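PDB 4OW5: fusolin, which probably binds chitin through an N-terminal domain related to lytic polysaccharide monooxygenases, enhances entomopoxvirus virulence and crystallizes in vivo into viral spindles. Local coordinates for residues Asn90-Ala94 with Lys108-Asp112. Residue numbers count along the deposited sequence, not the author numbering.
Sequences NYLCA and KTGMD. With EDO (1,2-ethanediol), chain H.
The carboxylate of Asp112 receives two successive backbone amides of the 90-94 turn: Cys93 N donates to Asp112 OD1 at 2.9 Å, nearly straight at 159°, and Ala94 N donates to Asp112 OD2 at 2.9 Å in a weak, bent bond (125°). A water links OD1 of Asp112 (2.9 Å) to Leu92 N (3.0 Å), and O1 of a 1,2-ethanediol, probably from the crystallization liquor, donates to the same OD1 (2.7 Å). Tyr91 has positive backbone angles (56/52); Leu92 (-61/-39), Cys93 (-77/-14) and Ala94 (-94/0) complete the turn, closed by a weak Ala94 N to Tyr91 O bond (3.1 Å). Asp112 ends the 3-10 segment 109-112 (Met111 N to Lys108 O 3.1 Å, Asp112 N to Thr109 O 3.0 Å), its CA-to-CB bond toward 90-94 and chi1 m (-82°). Such a buried carboxylate, accepting consecutive main-chain amides of a tight turn, cross-links two parts of an irregular loop. CA atoms lie closest at Ala94-Lys108 (4.8 Å) and Cys93-Asp112 (5.5 Å). Ala94 CB packs on Lys108 O (3.2 Å), Cys93 CB on Met111 O (3.5 Å), and Thr109 CG2 makes a CH-pi contact over the Tyr91 ring face, 3.7 Å from its centroid and 20° off the normal. Lys108 extends away to Phe105 O and Glu68 O, its side chain about 8 Å from that of metal-binding His1. Both segments belong to the long loop between helix 80-87 and strand 120-123 of the LPMO-like domain: the Cys93-Cys228 disulfide ties it to strand 223-234, Leu92 O accepts from Tyr212 of strand 209-217, and Met111 packs against helices 10-17 and 52-64.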
ATOM      1  N   ASN A  90     -12.538  -2.187  25.110  1.00 12.13           N
ATOM      2  CA  ASN A  90     -11.651  -1.330  24.342  1.00 11.26           C
ATOM      3  C   ASN A  90     -10.209  -1.752  24.657  1.00 13.94           C
ATOM      4  O   ASN A  90     -10.031  -2.721  25.402  1.00 13.84           O
ATOM      5  CB  ASN A  90     -11.955   0.134  24.650  1.00 14.03           C
ATOM      6  CG  ASN A  90     -12.177   0.391  26.111  1.00 29.95           C
ATOM      7  OD1 ASN A  90     -11.319   0.096  26.938  1.00 20.92           O
ATOM      8  ND2 ASN A  90     -13.345   0.880  26.479  1.00 26.18           N
ATOM      9  N   TYR A  91      -9.210  -1.132  24.020  1.00 10.58           N
ATOM     10  CA  TYR A  91      -7.797  -1.535  24.161  1.00 11.30           C
ATOM     11  C   TYR A  91      -7.674  -3.022  23.796  1.00 13.52           C
ATOM     12  O   TYR A  91      -7.165  -3.852  24.562  1.00 12.86           O
ATOM     13  CB  TYR A  91      -7.277  -1.244  25.569  1.00 12.94           C
ATOM     14  CG  TYR A  91      -7.126   0.232  25.852  1.00 15.44           C
ATOM     15  CD1 TYR A  91      -6.185   0.994  25.180  1.00 18.02           C
ATOM     16  CD2 TYR A  91      -7.983   0.885  26.729  1.00 16.81           C
ATOM     17  CE1 TYR A  91      -6.004   2.340  25.469  1.00 20.74           C
ATOM     18  CE2 TYR A  91      -7.882   2.265  26.947  1.00 16.41           C
ATOM     19  CZ  TYR A  91      -6.859   2.977  26.347  1.00 26.93           C
ATOM     20  OH  TYR A  91      -6.644   4.309  26.611  1.00 32.64           O
ATOM     21  N   LEU A  92      -8.202  -3.360  22.619  1.00 10.19           N
ATOM     22  CA  LEU A  92      -8.272  -4.728  22.150  1.00 10.37           C
ATOM     23  C   LEU A  92      -6.898  -5.391  21.989  1.00 13.19           C
ATOM     24  O   LEU A  92      -6.792  -6.575  22.285  1.00 11.85           O
ATOM     25  CB  LEU A  92      -9.051  -4.830  20.829  1.00  9.88           C
ATOM     26  CG  LEU A  92     -10.568  -5.052  20.960  1.00 13.56           C
ATOM     27  CD1 LEU A  92     -11.240  -3.833  21.587  1.00 13.45           C
ATOM     28  CD2 LEU A  92     -11.187  -5.361  19.602  1.00 12.50           C
ATOM     29  N   CYS A  93      -5.862  -4.675  21.507  1.00 11.27           N
ATOM     30  CA  CYS A  93      -4.559  -5.314  21.324  1.00 12.43           C
ATOM     31  C   CYS A  93      -3.827  -5.485  22.663  1.00 15.80           C
ATOM     32  O   CYS A  93      -2.823  -6.195  22.687  1.00 14.76           O
ATOM     33  CB  CYS A  93      -3.709  -4.543  20.319  1.00 13.92           C
ATOM     34  SG  CYS A  93      -4.450  -4.426  18.657  1.00 18.39           S
ATOM     35  N   ALA A  94      -4.280  -4.802  23.736  1.00 11.97           N
ATOM     36  CA  ALA A  94      -3.761  -4.951  25.095  1.00 11.87           C
ATOM     37  C   ALA A  94      -4.586  -5.966  25.902  1.00 15.46           C
ATOM     38  O   ALA A  94      -4.299  -6.157  27.080  1.00 15.54           O
ATOM     39  CB  ALA A  94      -3.815  -3.623  25.792  1.00 12.46           C
ATOM     40  N   LYS A 108      -0.996  -2.690  29.299  1.00 13.26           N
ATOM     41  CA  LYS A 108      -0.450  -3.114  28.004  1.00 11.25           C
ATOM     42  C   LYS A 108      -0.955  -2.206  26.889  1.00 11.20           C
ATOM     43  O   LYS A 108      -0.792  -2.534  25.712  1.00 10.46           O
ATOM     44  CB  LYS A 108      -0.798  -4.573  27.715  1.00 13.52           C
ATOM     45  CG  LYS A 108      -0.150  -5.541  28.726  1.00 13.34           C
ATOM     46  CD  LYS A 108      -0.788  -6.873  28.643  1.00 18.64           C
ATOM     47  CE  LYS A 108      -0.164  -7.913  29.534  1.00 17.67           C
ATOM     48  NZ  LYS A 108      -1.189  -8.420  30.478  1.00 15.85           N
ATOM     49  N   THR A 109      -1.489  -1.037  27.246  1.00 10.42           N
ATOM     50  CA  THR A 109      -2.106  -0.071  26.329  1.00  8.85           C
ATOM     51  C   THR A 109      -1.183   0.544  25.308  1.00 15.60           C
ATOM     52  O   THR A 109      -1.699   1.048  24.312  1.00 14.90           O
ATOM     53  CB  THR A 109      -2.843   1.042  27.045  1.00 18.85           C
ATOM     54  OG1 THR A 109      -1.929   1.769  27.858  1.00 16.70           O
ATOM     55  CG2 THR A 109      -3.990   0.529  27.847  1.00 17.36           C
ATOM     56  N   GLY A 110       0.136   0.431  25.462  1.00 15.18           N
ATOM     57  CA  GLY A 110       1.061   0.889  24.433  1.00 14.10           C
ATOM     58  C   GLY A 110       0.847   0.123  23.142  1.00 15.78           C
ATOM     59  O   GLY A 110       0.998   0.671  22.054  1.00 16.12           O
ATOM     60  N   MET A 111       0.379  -1.138  23.242  1.00 11.91           N
ATOM     61  CA  MET A 111       0.137  -1.974  22.067  1.00 10.37           C
ATOM     62  C   MET A 111      -1.089  -1.528  21.270  1.00 12.96           C
ATOM     63  O   MET A 111      -1.261  -2.013  20.153  1.00 13.30           O
ATOM     64  CB  MET A 111       0.032  -3.460  22.477  1.00 11.96           C
ATOM     65  CG  MET A 111       1.369  -4.019  23.032  1.00 15.78           C
ATOM     66  SD  MET A 111       2.700  -3.965  21.780  1.00 20.45           S
ATOM     67  CE  MET A 111       4.166  -4.202  22.807  1.00 20.67           C
ATOM     68  N   ASP A 112      -1.888  -0.566  21.763  1.00 10.76           N
ATOM     69  CA  ASP A 112      -3.067  -0.073  21.034  1.00 11.37           C
ATOM     70  C   ASP A 112      -2.838   1.306  20.403  1.00 17.92           C
ATOM     71  O   ASP A 112      -3.777   1.861  19.832  1.00 18.23           O
ATOM     72  CB  ASP A 112      -4.290  -0.042  21.945  1.00 13.21           C
ATOM     73  CG  ASP A 112      -4.915  -1.402  22.037  1.00 20.22           C
ATOM     74  OD1 ASP A 112      -5.562  -1.844  21.020  1.00 15.76           O
ATOM     75  OD2 ASP A 112      -4.774  -2.032  23.085  1.00 24.62           O
TER
HETATM   76  C1  EDO H 407      -4.880  -1.118  17.957  1.00 24.80           C
HETATM   77  O1  EDO H 407      -5.934  -0.539  18.646  1.00 18.57           O
HETATM   78  C2  EDO H 407      -4.003  -0.083  17.243  1.00 27.13           C
HETATM   79  O2  EDO H 407      -3.474  -0.777  16.138  1.00 31.90           O
HETATM   80  O   HOH W   1      -3.335   4.628  27.426  1.00 37.63           O
HETATM   81  O   HOH W   2      -8.294  -1.000  20.732  1.00 12.23           O
HETATM   82  O   HOH W   3      -3.854  -8.470  29.161  1.00 13.41           O